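Local coordinates for protein alpha-rhamnosidase (Dictyoglomus thermophilum, PDB 6I60) that probably hydrolyses terminal non-reducing alpha-L-rhamnose residues from alpha-L-rhamnosides, acting as a multidomain glycoside hydrolase built from beta-sandwich domains and a helical six-hairpin domain, at residues 47-52 with 139-144; 105-110 with 133-138; 387-392 with 417-422. All blocks are in the same frame, centred on the assembly; numbering follows the deposited sequence.

Contact 1: residues 47-52 with 139-144; sequences DKKNPI and LMNEEN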
ATOM      1  N   ASP A  47     -14.274   6.878  12.783  1.00 60.30           N
ATOM      2  CA  ASP A  47     -15.558   6.204  12.904  1.00 54.84           C
ATOM      3  C   ASP A  47     -15.484   4.925  13.724  1.00 60.34           C
ATOM      4  O   ASP A  47     -16.527   4.423  14.154  1.00 72.91           O
ATOM      5  CB  ASP A  47     -16.125   5.883  11.515  1.00 60.10           C
ATOM      6  CG  ASP A  47     -17.067   6.960  11.008  1.00 66.62           C
ATOM      7  OD1 ASP A  47     -17.669   6.771   9.929  1.00 65.93           O
ATOM      8  OD2 ASP A  47     -17.205   7.998  11.690  1.00 68.35           O
ATOM      9  N   LYS A  48     -14.285   4.396  13.950  1.00 59.11           N
ATOM     10  CA  LYS A  48     -14.119   3.229  14.807  1.00 61.61           C
ATOM     11  C   LYS A  48     -14.511   3.583  16.236  1.00 59.38           C
ATOM     12  O   LYS A  48     -13.971   4.530  16.817  1.00 56.79           O
ATOM     13  CB  LYS A  48     -12.673   2.738  14.753  1.00 57.24           C
ATOM     14  CG  LYS A  48     -12.486   1.414  14.036  1.00 53.28           C
ATOM     15  CD  LYS A  48     -11.186   0.743  14.450  1.00 56.87           C
ATOM     16  CE  LYS A  48     -11.154  -0.716  14.018  1.00 67.64           C
ATOM     17  NZ  LYS A  48     -11.362  -0.869  12.550  1.00 70.56           N
ATOM     18  N   LYS A  49     -15.457   2.827  16.802  1.00 61.61           N
ATOM     19  CA  LYS A  49     -15.871   3.074  18.179  1.00 62.30           C
ATOM     20  C   LYS A  49     -14.736   2.805  19.158  1.00 58.53           C
ATOM     21  O   LYS A  49     -14.670   3.432  20.221  1.00 59.36           O
ATOM     22  CB  LYS A  49     -17.088   2.218  18.528  1.00 57.24           C
ATOM     23  CG  LYS A  49     -18.290   2.455  17.629  1.00 67.29           C
ATOM     24  CD  LYS A  49     -19.227   3.497  18.217  1.00 69.29           C
ATOM     25  CE  LYS A  49     -20.407   3.764  17.294  1.00 76.16           C
ATOM     26  NZ  LYS A  49     -21.330   2.597  17.201  1.00 80.00           N
ATOM     27  N   ASN A  50     -13.831   1.884  18.817  1.00 57.94           N
ATOM     28  CA  ASN A  50     -12.655   1.574  19.625  1.00 66.23           C
ATOM     29  C   ASN A  50     -11.415   1.767  18.759  1.00 62.05           C
ATOM     30  O   ASN A  50     -10.851   0.793  18.239  1.00 66.30           O
ATOM     31  CB  ASN A  50     -12.723   0.154  20.182  1.00 69.56           C
ATOM     32  CG  ASN A  50     -13.998  -0.106  20.955  1.00 62.66           C
ATOM     33  OD1 ASN A  50     -15.082  -0.196  20.378  1.00 60.31           O
ATOM     34  ND2 ASN A  50     -13.876  -0.228  22.272  1.00 63.65           N
ATOM     35  N   PRO A  51     -10.963   3.007  18.579  1.00 64.33           N
ATOM     36  CA  PRO A  51      -9.769   3.249  17.758  1.00 65.64           C
ATOM     37  C   PRO A  51      -8.511   2.713  18.427  1.00 58.01           C
ATOM     38  O   PRO A  51      -8.502   2.307  19.591  1.00 56.18           O
ATOM     39  CB  PRO A  51      -9.728   4.775  17.626  1.00 63.22           C
ATOM     40  CG  PRO A  51     -10.489   5.277  18.808  1.00 62.42           C
ATOM     41  CD  PRO A  51     -11.562   4.261  19.068  1.00 59.73           C
ATOM     42  N   ILE A  52      -7.425   2.723  17.659  1.00 56.78           N
ATOM     43  CA  ILE A  52      -6.132   2.215  18.104  1.00 61.29           C
ATOM     44  C   ILE A  52      -5.229   3.394  18.445  1.00 57.01           C
ATOM     45  O   ILE A  52      -5.102   4.339  17.655  1.00 52.74           O
ATOM     46  CB  ILE A  52      -5.490   1.320  17.030  1.00 56.62           C
ATOM     47  CG1 ILE A  52      -6.422   0.160  16.668  1.00 50.38           C
ATOM     48  CG2 ILE A  52      -4.140   0.804  17.502  1.00 52.35           C
ATOM     49  CD1 ILE A  52      -6.504  -0.920  17.728  1.00 53.91           C
ATOM     50  N   LEU A 139     -19.125  10.970  11.457  1.00 66.21           N
ATOM     51  CA  LEU A 139     -20.563  10.840  11.640  1.00 60.94           C
ATOM     52  C   LEU A 139     -20.921   9.659  12.471  1.00 68.75           C
ATOM     53  O   LEU A 139     -22.038   9.552  12.895  1.00 73.87           O
ATOM     54  CB  LEU A 139     -21.297  10.761  10.328  1.00 55.58           C
ATOM     55  CG  LEU A 139     -21.565  12.139   9.764  1.00 68.45           C
ATOM     56  CD1 LEU A 139     -22.874  12.166   9.037  1.00 71.31           C
ATOM     57  CD2 LEU A 139     -21.609  13.140  10.876  1.00 62.20           C
ATOM     58  N   MET A 140     -19.960   8.772  12.649  1.00 72.65           N
ATOM     59  CA  MET A 140     -20.034   7.620  13.485  1.00 72.07           C
ATOM     60  C   MET A 140     -21.098   6.654  13.159  1.00 84.00           C
ATOM     61  O   MET A 140     -22.178   6.658  13.723  1.00 87.51           O
ATOM     62  CB  MET A 140     -20.106   8.010  14.946  1.00 71.65           C
ATOM     63  CG  MET A 140     -18.805   8.541  15.478  1.00 71.55           C
ATOM     64  SD  MET A 140     -18.018   7.290  16.462  1.00 83.26           S
ATOM     65  CE  MET A 140     -19.359   6.903  17.555  1.00 74.20           C
ATOM     66  N   ASN A 141     -20.713   5.755  12.285  1.00 88.94           N
ATOM     67  CA  ASN A 141     -21.556   4.686  11.869  1.00100.86           C
ATOM     68  C   ASN A 141     -22.946   5.160  11.455  1.00100.90           C
ATOM     69  O   ASN A 141     -23.922   4.793  12.084  1.00106.66           O
ATOM     70  CB  ASN A 141     -21.630   3.590  12.963  1.00103.60           C
ATOM     71  CG  ASN A 141     -20.255   3.181  13.517  1.00 98.04           C
ATOM     72  OD1 ASN A 141     -19.417   4.010  13.856  1.00 83.12           O
ATOM     73  ND2 ASN A 141     -20.047   1.878  13.641  1.00 94.16           N
ATOM     74  N   GLU A 142     -23.001   6.011  10.437  1.00 88.29           N
ATOM     75  CA  GLU A 142     -24.243   6.464   9.849  1.00 86.87           C
ATOM     76  C   GLU A 142     -25.290   6.925  10.851  1.00100.87           C
ATOM     77  O   GLU A 142     -26.481   6.633  10.710  1.00101.99           O
ATOM     78  CB  GLU A 142     -24.774   5.301   9.027  1.00 82.14           C
ATOM     79  CG  GLU A 142     -25.884   5.609   8.062  1.00 82.91           C
ATOM     80  CD  GLU A 142     -26.245   4.383   7.278  1.00 89.99           C
ATOM     81  OE1 GLU A 142     -25.341   3.805   6.666  1.00 77.62           O
ATOM     82  OE2 GLU A 142     -27.416   3.974   7.302  1.00 88.60           O
ATOM     83  N   GLU A 143     -24.829   7.663  11.855  1.00100.94           N
ATOM     84  CA  GLU A 143     -25.666   8.139  12.958  1.00 99.53           C
ATOM     85  C   GLU A 143     -26.651   9.180  12.432  1.00101.17           C
ATOM     86  O   GLU A 143     -26.456  10.392  12.560  1.00101.47           O
ATOM     87  CB  GLU A 143     -24.802   8.706  14.077  1.00 85.07           C
ATOM     88  CG  GLU A 143     -24.842   7.896  15.361  1.00 96.39           C
ATOM     89  CD  GLU A 143     -26.013   8.268  16.255  1.00101.86           C
ATOM     90  OE1 GLU A 143     -25.972   7.925  17.454  1.00 89.20           O
ATOM     91  OE2 GLU A 143     -26.972   8.899  15.761  1.00101.05           O
ATOM     92  N   ASN A 144     -27.741   8.680  11.843  1.00 99.38           N
ATOM     93  CA  ASN A 144     -28.806   9.516  11.297  1.00101.79           C
ATOM     94  C   ASN A 144     -28.238  10.552  10.333  1.00108.28           C
ATOM     95  O   ASN A 144     -28.049  11.717  10.703  1.00105.00           O
ATOM     96  CB  ASN A 144     -29.586  10.197  12.427  1.00104.63           C
ATOM     97  CG  ASN A 144     -30.833  10.909  11.934  1.00101.70           C
ATOM     98  OD1 ASN A 144     -30.948  12.129  12.041  1.00 92.62           O
ATOM     99  ND2 ASN A 144     -31.777  10.145  11.392  1.00102.91           N
TER
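D47 reaches M140 with its carboxylate, and M140 answers with a side chain that passes D47 O and ends on the K49 side chain. The M140 N-H gives a hydrogen bond to D47 OD2 (N to OD2 3.0 Å), bent to 142° at the hydrogen and arriving from above the carboxylate plane, 48° out of it. The other oxygen, OD1, is hydrogen-bonded to the hydroxyl of Y229, which also takes the N-H of L139. Y229 thus bridges the two loops from the adjoining beta-sandwich, whose residue Y338 packs on D47.

Followed outward, the M140 side chain leaves CB with CG set opposite the carbonyl carbon (chi1 -72°), a choice that starts the chain toward D47. CG lies 4.1 Å from D47 OD2. SD comes next, 4.0 Å from D47 O. Bends at the second and third torsions then carry CE onto the aliphatic part of K49, 3.3 Å from K49 CE and 3.5 Å from K49 CD, where the two side chains cross obliquely. The K49 chain is itself bent at chi2, and the side chain of N141 lies near it.

These are two loops of the N-terminal immunoglobulin-like domain, one following strand 44-46 and the other strand 133-137. The buried D47 carboxylate is gripped at both oxygens by neutral donors, one from the backbone and one from a tyrosine, which would probably favour its ionised form, while thioether and methylene groups close the side toward K49.

Contact 2: residues 105-110 with 133-138; sequences KELEPC and NTFETG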
ATOM      1  N   LYS A 105     -15.218   5.468  27.550  1.00 62.41           N
ATOM      2  CA  LYS A 105     -16.626   5.786  27.366  1.00 64.71           C
ATOM      3  C   LYS A 105     -16.991   5.722  25.886  1.00 64.03           C
ATOM      4  O   LYS A 105     -16.181   6.057  25.018  1.00 68.07           O
ATOM      5  CB  LYS A 105     -16.926   7.175  27.935  1.00 62.61           C
ATOM      6  CG  LYS A 105     -18.362   7.640  27.752  1.00 72.88           C
ATOM      7  CD  LYS A 105     -18.906   8.291  29.015  1.00 75.15           C
ATOM      8  CE  LYS A 105     -20.013   9.280  28.685  1.00 69.06           C
ATOM      9  NZ  LYS A 105     -20.727   9.744  29.906  1.00 75.23           N
ATOM     10  N   GLU A 106     -18.211   5.270  25.604  1.00 63.79           N
ATOM     11  CA  GLU A 106     -18.678   5.162  24.227  1.00 68.72           C
ATOM     12  C   GLU A 106     -18.584   6.512  23.528  1.00 64.18           C
ATOM     13  O   GLU A 106     -19.197   7.493  23.963  1.00 63.20           O
ATOM     14  CB  GLU A 106     -20.116   4.642  24.198  1.00 64.08           C
ATOM     15  CG  GLU A 106     -20.861   4.926  22.904  1.00 61.30           C
ATOM     16  CD  GLU A 106     -20.960   3.708  22.008  1.00 63.23           C
ATOM     17  OE1 GLU A 106     -21.467   3.840  20.875  1.00 62.71           O
ATOM     18  OE2 GLU A 106     -20.529   2.618  22.439  1.00 70.05           O
ATOM     19  N   LEU A 107     -17.803   6.561  22.452  1.00 60.94           N
ATOM     20  CA  LEU A 107     -17.606   7.803  21.723  1.00 68.90           C
ATOM     21  C   LEU A 107     -18.891   8.221  21.015  1.00 67.08           C
ATOM     22  O   LEU A 107     -19.769   7.405  20.724  1.00 66.68           O
ATOM     23  CB  LEU A 107     -16.466   7.655  20.715  1.00 64.36           C
ATOM     24  CG  LEU A 107     -15.123   7.230  21.312  1.00 62.04           C
ATOM     25  CD1 LEU A 107     -14.122   6.921  20.211  1.00 62.72           C
ATOM     26  CD2 LEU A 107     -14.588   8.303  22.252  1.00 54.44           C
ATOM     27  N   GLU A 108     -18.992   9.517  20.741  1.00 62.94           N
ATOM     28  CA  GLU A 108     -20.182  10.105  20.150  1.00 70.00           C
ATOM     29  C   GLU A 108     -19.816  10.862  18.882  1.00 66.65           C
ATOM     30  O   GLU A 108     -18.680  11.328  18.739  1.00 69.23           O
ATOM     31  CB  GLU A 108     -20.875  11.047  21.147  1.00 79.56           C
ATOM     32  CG  GLU A 108     -21.789  10.324  22.127  1.00 81.54           C
ATOM     33  CD  GLU A 108     -22.019  11.106  23.404  1.00 88.95           C
ATOM     34  OE1 GLU A 108     -23.195  11.277  23.793  1.00 92.64           O
ATOM     35  OE2 GLU A 108     -21.026  11.550  24.017  1.00 93.11           O
ATOM     36  N   PRO A 109     -20.754  10.995  17.945  1.00 64.28           N
ATOM     37  CA  PRO A 109     -20.416  11.592  16.647  1.00 65.54           C
ATOM     38  C   PRO A 109     -20.091  13.075  16.753  1.00 67.16           C
ATOM     39  O   PRO A 109     -20.617  13.796  17.604  1.00 74.98           O
ATOM     40  CB  PRO A 109     -21.681  11.367  15.808  1.00 67.01           C
ATOM     41  CG  PRO A 109     -22.472  10.334  16.544  1.00 71.17           C
ATOM     42  CD  PRO A 109     -22.145  10.516  17.985  1.00 68.64           C
ATOM     43  N   CYS A 110     -19.198  13.518  15.865  1.00 66.49           N
ATOM     44  CA  CYS A 110     -18.846  14.925  15.674  1.00 65.85           C
ATOM     45  C   CYS A 110     -18.181  15.550  16.897  1.00 63.99           C
ATOM     46  O   CYS A 110     -18.070  16.775  16.981  1.00 67.61           O
ATOM     47  CB  CYS A 110     -20.072  15.751  15.266  1.00 62.96           C
ATOM     48  SG  CYS A 110     -20.970  15.076  13.855  1.00 63.26           S
ATOM     49  N   ASN A 133      -2.763  15.413  22.450  1.00 54.90           N
ATOM     50  CA  ASN A 133      -3.120  15.127  21.072  1.00 56.97           C
ATOM     51  C   ASN A 133      -4.639  15.185  20.919  1.00 63.36           C
ATOM     52  O   ASN A 133      -5.375  15.490  21.861  1.00 65.75           O
ATOM     53  CB  ASN A 133      -2.559  13.770  20.643  1.00 56.70           C
ATOM     54  CG  ASN A 133      -1.203  13.888  19.975  1.00 60.46           C
ATOM     55  OD1 ASN A 133      -0.219  14.279  20.606  1.00 47.52           O
ATOM     56  ND2 ASN A 133      -1.146  13.557  18.689  1.00 58.89           N
ATOM     57  N   THR A 134      -5.116  14.883  19.715  1.00 63.91           N
ATOM     58  CA  THR A 134      -6.518  15.097  19.392  1.00 58.60           C
ATOM     59  C   THR A 134      -6.959  14.096  18.336  1.00 60.65           C
ATOM     60  O   THR A 134      -6.216  13.813  17.395  1.00 64.53           O
ATOM     61  CB  THR A 134      -6.745  16.534  18.897  1.00 54.59           C
ATOM     62  OG1 THR A 134      -6.763  17.429  20.016  1.00 58.86           O
ATOM     63  CG2 THR A 134      -8.054  16.661  18.129  1.00 63.77           C
ATOM     64  N   PHE A 135      -8.162  13.550  18.509  1.00 60.39           N
ATOM     65  CA  PHE A 135      -8.818  12.793  17.453  1.00 62.35           C
ATOM     66  C   PHE A 135     -10.287  13.187  17.417  1.00 61.54           C
ATOM     67  O   PHE A 135     -10.936  13.263  18.464  1.00 62.15           O
ATOM     68  CB  PHE A 135      -8.658  11.276  17.649  1.00 59.92           C
ATOM     69  CG  PHE A 135      -9.282  10.745  18.910  1.00 58.67           C
ATOM     70  CD1 PHE A 135      -8.599  10.796  20.114  1.00 52.80           C
ATOM     71  CD2 PHE A 135     -10.541  10.165  18.884  1.00 64.19           C
ATOM     72  CE1 PHE A 135      -9.166  10.298  21.270  1.00 55.98           C
ATOM     73  CE2 PHE A 135     -11.115   9.665  20.038  1.00 58.12           C
ATOM     74  CZ  PHE A 135     -10.426   9.730  21.232  1.00 61.26           C
ATOM     75  N   GLU A 136     -10.796  13.460  16.219  1.00 63.16           N
ATOM     76  CA  GLU A 136     -12.174  13.891  16.023  1.00 61.62           C
ATOM     77  C   GLU A 136     -12.976  12.773  15.374  1.00 62.52           C
ATOM     78  O   GLU A 136     -12.532  12.174  14.389  1.00 58.82           O
ATOM     79  CB  GLU A 136     -12.241  15.151  15.157  1.00 62.88           C
ATOM     80  CG  GLU A 136     -13.652  15.522  14.722  1.00 63.27           C
ATOM     81  CD  GLU A 136     -13.758  16.948  14.217  1.00 64.99           C
ATOM     82  OE1 GLU A 136     -12.756  17.688  14.300  1.00 58.72           O
ATOM     83  OE2 GLU A 136     -14.844  17.327  13.729  1.00 69.94           O
ATOM     84  N   THR A 137     -14.154  12.499  15.923  1.00 60.87           N
ATOM     85  CA  THR A 137     -15.032  11.489  15.355  1.00 60.90           C
ATOM     86  C   THR A 137     -15.839  12.079  14.206  1.00 61.35           C
ATOM     87  O   THR A 137     -16.225  13.251  14.235  1.00 56.89           O
ATOM     88  CB  THR A 137     -15.970  10.929  16.426  1.00 55.28           C
ATOM     89  OG1 THR A 137     -16.597  12.007  17.127  1.00 60.99           O
ATOM     90  CG2 THR A 137     -15.194  10.075  17.417  1.00 53.76           C
ATOM     91  N   GLY A 138     -16.112  11.248  13.217  1.00 61.86           N
ATOM     92  CA  GLY A 138     -16.882  11.642  12.069  1.00 59.55           C
ATOM     93  C   GLY A 138     -18.353  11.547  12.371  1.00 67.29           C
ATOM     94  O   GLY A 138     -18.785  11.926  13.434  1.00 63.06           O
TER
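T137 turns its hydroxyl into the bend made by E108, P109 and C110. Its OG1 sits between the backbone N and the carbonyl carbon (chi1 50°), the crowded position, and this rotation sends it to E108 O at 2.7 Å. OG1 is within bonding distance of K111 O as well, and its one proton can serve either carbonyl. CG2, set on the other side of CB, faces L107, with L107 CB 4.3 Å from T137 CG2.

Two residues earlier on strand 133-137, F135 also has a positive chi1 (62°), which swings its ring toward the 105-110 loop. L107 meets that ring at the edge, near its plane: CD1 is 4.1 Å from F135 CE2, and the two side chains cross at about a right angle. The ring of F135 lies nearly parallel to that of Y113 and edge-to-face with that of F53, so L107 adds an aliphatic contact to this aromatic cluster of the immunoglobulin-like domain.

The next residue after T137, G138, offers its carbonyl O to the C110 N-H at 2.9 Å, nearly along the C=O axis. C110 has left-handed backbone angles, and its CA approaches T137 O at 3.4 Å in a CA-H...O contact. SG is 3.9 Å from G138 O.

The loop is therefore held to segment 133-138 by one backbone bond, C110 N to G138 O, by the T137 hydroxyl set among backbone carbonyls, and by L107 CD1 packed at the edge of the F135 ring. Side chains from outside complete the polar pairing: E108 N is bonded to the Y113 hydroxyl, and R191 ties C110 O to the E136 carboxylate, bringing a charged bridge to two segments that form no salt bridge directly with each other.

Contact 3: residues 387-392 with 417-422; sequences KEIRIR and YITKGE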
ATOM      1  N   LYS A 387      -9.637  25.488 -30.058  1.00 62.86           N
ATOM      2  CA  LYS A 387      -8.569  24.635 -30.558  1.00 58.84           C
ATOM      3  C   LYS A 387      -8.426  23.413 -29.659  1.00 51.54           C
ATOM      4  O   LYS A 387      -8.372  23.537 -28.432  1.00 51.79           O
ATOM      5  CB  LYS A 387      -7.251  25.409 -30.632  1.00 55.55           C
ATOM      6  CG  LYS A 387      -6.992  26.049 -31.989  1.00 67.53           C
ATOM      7  CD  LYS A 387      -7.225  25.057 -33.125  1.00 76.71           C
ATOM      8  CE  LYS A 387      -6.630  25.558 -34.437  1.00 80.57           C
ATOM      9  NZ  LYS A 387      -6.949  24.659 -35.584  1.00 73.18           N
ATOM     10  N   GLU A 388      -8.373  22.233 -30.275  1.00 51.33           N
ATOM     11  CA  GLU A 388      -8.296  20.980 -29.538  1.00 57.89           C
ATOM     12  C   GLU A 388      -6.845  20.579 -29.308  1.00 62.23           C
ATOM     13  O   GLU A 388      -6.014  20.652 -30.218  1.00 62.23           O
ATOM     14  CB  GLU A 388      -9.032  19.869 -30.291  1.00 49.02           C
ATOM     15  CG  GLU A 388      -8.752  18.470 -29.760  1.00 56.89           C
ATOM     16  CD  GLU A 388      -9.851  17.482 -30.105  1.00 71.66           C
ATOM     17  OE1 GLU A 388     -11.027  17.899 -30.179  1.00 81.39           O
ATOM     18  OE2 GLU A 388      -9.538  16.288 -30.296  1.00 63.56           O
ATOM     19  N   ILE A 389      -6.547  20.159 -28.080  1.00 57.41           N
ATOM     20  CA  ILE A 389      -5.226  19.668 -27.701  1.00 53.92           C
ATOM     21  C   ILE A 389      -5.399  18.259 -27.155  1.00 51.02           C
ATOM     22  O   ILE A 389      -6.147  18.048 -26.193  1.00 51.24           O
ATOM     23  CB  ILE A 389      -4.548  20.584 -26.670  1.00 55.48           C
ATOM     24  CG1 ILE A 389      -3.915  21.786 -27.371  1.00 55.72           C
ATOM     25  CG2 ILE A 389      -3.500  19.820 -25.871  1.00 44.51           C
ATOM     26  CD1 ILE A 389      -3.598  22.931 -26.447  1.00 55.43           C
ATOM     27  N   ARG A 390      -4.719  17.298 -27.773  1.00 44.71           N
ATOM     28  CA  ARG A 390      -4.828  15.891 -27.418  1.00 43.92           C
ATOM     29  C   ARG A 390      -3.537  15.434 -26.755  1.00 49.88           C
ATOM     30  O   ARG A 390      -2.449  15.620 -27.311  1.00 54.89           O
ATOM     31  CB  ARG A 390      -5.123  15.042 -28.656  1.00 48.79           C
ATOM     32  CG  ARG A 390      -5.482  13.599 -28.357  1.00 53.30           C
ATOM     33  CD  ARG A 390      -5.680  12.809 -29.640  1.00 60.77           C
ATOM     34  NE  ARG A 390      -4.411  12.399 -30.237  1.00 66.51           N
ATOM     35  CZ  ARG A 390      -4.268  12.011 -31.500  1.00 68.40           C
ATOM     36  NH1 ARG A 390      -5.319  11.978 -32.309  1.00 71.39           N
ATOM     37  NH2 ARG A 390      -3.075  11.655 -31.957  1.00 72.47           N
ATOM     38  N   ILE A 391      -3.659  14.838 -25.571  1.00 46.45           N
ATOM     39  CA  ILE A 391      -2.515  14.396 -24.780  1.00 45.33           C
ATOM     40  C   ILE A 391      -2.592  12.881 -24.650  1.00 49.52           C
ATOM     41  O   ILE A 391      -3.510  12.354 -24.009  1.00 55.46           O
ATOM     42  CB  ILE A 391      -2.482  15.059 -23.397  1.00 44.12           C
ATOM     43  CG1 ILE A 391      -2.651  16.574 -23.524  1.00 47.21           C
ATOM     44  CG2 ILE A 391      -1.192  14.714 -22.674  1.00 44.46           C
ATOM     45  CD1 ILE A 391      -3.033  17.250 -22.227  1.00 41.85           C
ATOM     46  N   ARG A 392      -1.628  12.181 -25.241  1.00 46.78           N
ATOM     47  CA  ARG A 392      -1.536  10.733 -25.154  1.00 49.28           C
ATOM     48  C   ARG A 392      -0.380  10.330 -24.246  1.00 51.00           C
ATOM     49  O   ARG A 392       0.617  11.049 -24.125  1.00 50.35           O
ATOM     50  CB  ARG A 392      -1.349  10.108 -26.539  1.00 56.84           C
ATOM     51  CG  ARG A 392      -2.418  10.499 -27.544  1.00 56.68           C
ATOM     52  CD  ARG A 392      -2.265   9.719 -28.840  1.00 56.60           C
ATOM     53  NE  ARG A 392      -2.875   8.397 -28.753  1.00 67.27           N
ATOM     54  CZ  ARG A 392      -2.814   7.481 -29.714  1.00 75.84           C
ATOM     55  NH1 ARG A 392      -2.165   7.743 -30.842  1.00 62.60           N
ATOM     56  NH2 ARG A 392      -3.401   6.302 -29.546  1.00 68.82           N
ATOM     57  N   TYR A 417      -8.208  18.698 -24.236  1.00 49.38           N
ATOM     58  CA  TYR A 417      -8.548  20.009 -23.696  1.00 51.11           C
ATOM     59  C   TYR A 417      -8.817  20.963 -24.849  1.00 57.76           C
ATOM     60  O   TYR A 417      -7.969  21.125 -25.733  1.00 55.71           O
ATOM     61  CB  TYR A 417      -7.427  20.549 -22.806  1.00 49.54           C
ATOM     62  CG  TYR A 417      -7.648  21.970 -22.339  1.00 56.57           C
ATOM     63  CD1 TYR A 417      -8.570  22.258 -21.339  1.00 57.18           C
ATOM     64  CD2 TYR A 417      -6.934  23.024 -22.894  1.00 50.14           C
ATOM     65  CE1 TYR A 417      -8.771  23.555 -20.907  1.00 58.64           C
ATOM     66  CE2 TYR A 417      -7.129  24.322 -22.469  1.00 51.40           C
ATOM     67  CZ  TYR A 417      -8.048  24.583 -21.476  1.00 56.30           C
ATOM     68  OH  TYR A 417      -8.242  25.878 -21.052  1.00 55.63           O
ATOM     69  N   ILE A 418      -9.991  21.589 -24.839  1.00 59.21           N
ATOM     70  CA  ILE A 418     -10.371  22.576 -25.842  1.00 60.16           C
ATOM     71  C   ILE A 418     -10.187  23.958 -25.231  1.00 58.27           C
ATOM     72  O   ILE A 418     -10.802  24.281 -24.208  1.00 62.39           O
ATOM     73  CB  ILE A 418     -11.815  22.366 -26.322  1.00 56.59           C
ATOM     74  CG1 ILE A 418     -11.969  20.978 -26.945  1.00 57.32           C
ATOM     75  CG2 ILE A 418     -12.204  23.438 -27.326  1.00 54.78           C
ATOM     76  CD1 ILE A 418     -13.063  20.149 -26.316  1.00 49.97           C
ATOM     77  N   THR A 419      -9.346  24.773 -25.862  1.00 58.72           N
ATOM     78  CA  THR A 419      -8.938  26.041 -25.281  1.00 62.75           C
ATOM     79  C   THR A 419     -10.087  27.049 -25.276  1.00 66.16           C
ATOM     80  O   THR A 419     -11.070  26.925 -26.012  1.00 64.74           O
ATOM     81  CB  THR A 419      -7.747  26.619 -26.046  1.00 59.43           C
ATOM     82  OG1 THR A 419      -8.183  27.093 -27.326  1.00 55.65           O
ATOM     83  CG2 THR A 419      -6.672  25.557 -26.244  1.00 58.08           C
ATOM     84  N   LYS A 420      -9.945  28.065 -24.421  1.00 65.74           N
ATOM     85  CA  LYS A 420     -10.893  29.169 -24.352  1.00 64.89           C
ATOM     86  C   LYS A 420     -10.395  30.433 -25.041  1.00 68.56           C
ATOM     87  O   LYS A 420     -11.215  31.280 -25.409  1.00 70.00           O
ATOM     88  CB  LYS A 420     -11.225  29.499 -22.893  1.00 63.06           C
ATOM     89  CG  LYS A 420     -11.223  28.298 -21.968  1.00 66.89           C
ATOM     90  CD  LYS A 420     -10.680  28.661 -20.596  1.00 67.96           C
ATOM     91  CE  LYS A 420     -11.108  27.646 -19.548  1.00 65.57           C
ATOM     92  NZ  LYS A 420     -11.165  28.257 -18.193  1.00 62.84           N
ATOM     93  N   GLY A 421      -9.081  30.581 -25.210  1.00 70.48           N
ATOM     94  CA  GLY A 421      -8.518  31.730 -25.894  1.00 63.39           C
ATOM     95  C   GLY A 421      -8.306  32.942 -25.011  1.00 64.85           C
ATOM     96  O   GLY A 421      -8.531  34.078 -25.443  1.00 59.27           O
ATOM     97  N   GLU A 422      -7.867  32.721 -23.773  1.00 68.68           N
ATOM     98  CA  GLU A 422      -7.664  33.794 -22.810  1.00 62.69           C
ATOM     99  C   GLU A 422      -6.202  34.212 -22.704  1.00 66.88           C
ATOM    100  O   GLU A 422      -5.817  34.853 -21.718  1.00 71.37           O
ATOM    101  CB  GLU A 422      -8.194  33.377 -21.438  1.00 61.41           C
ATOM    102  CG  GLU A 422      -9.474  32.557 -21.494  1.00 76.09           C
ATOM    103  CD  GLU A 422     -10.408  32.858 -20.338  1.00 87.60           C
ATOM    104  OE1 GLU A 422     -11.561  33.269 -20.593  1.00 85.39           O
ATOM    105  OE2 GLU A 422      -9.989  32.684 -19.173  1.00 90.24           O
TER
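I389 and Y417 form an antiparallel hydrogen-bonded pair in a beta-sheet of the concanavalin-like domain, where strands 388-394 and 414-418 run side by side. The I389 N-H meets Y417 O at 2.9 Å, tilted 28° from the carbonyl plane, while the Y417 N-H returns to I389 O at 2.9 Å in the plane of the I389 carbonyl. Two residues along, the T419 N-H binds K387 O at 3.0 Å, continuing the pairing just past the end of strand 414-418.

The compact side is that of I389 and Y417. I389 packs against I378 and V380 of strand 375-380, and the Y417 ring lies nearly parallel to that of Y427, its hydroxyl bound to E425. On the opposite face E388 and I418 form a non-hydrogen-bonded pair; E388 is exposed, and its CA is 4.5 Å from I418 CG1. K387 lies at the solvent rim, where its N-H gives only a weak bond to T419 OG1.

T419 joins these two regimes: chi1 of 72° points OG1 to K387 N, with E384 O a second, weak partner, and CG2 lies 3.4 Å from K387 O while also reaching I389 CD1 at 4.0 Å.

Contacts 1 and 2 form one continuous patch of the immunoglobulin-like domain, their centres 8 Å apart. M140 CE lies 3.2 Å from L107 O, and K49 O lies 3.5 Å from L107 CD1, so the 105-110 loop packs on both segments of contact 1. Strand 133-137 leads directly from contact 2 into the 139-144 loop. Contact 3 belongs to the concanavalin-like domain, its centre about 45 Å from that of contact 1 and 47 Å from that of contact 2. None of the three includes Y656, E659 or L660, which line a 2-(2-ethoxyethoxy)ethanol pocket. Separate triethylene glycol molecules, probably from crystallisation, lie about 4 Å from the C110 side chain and about 6 Å from that of E388.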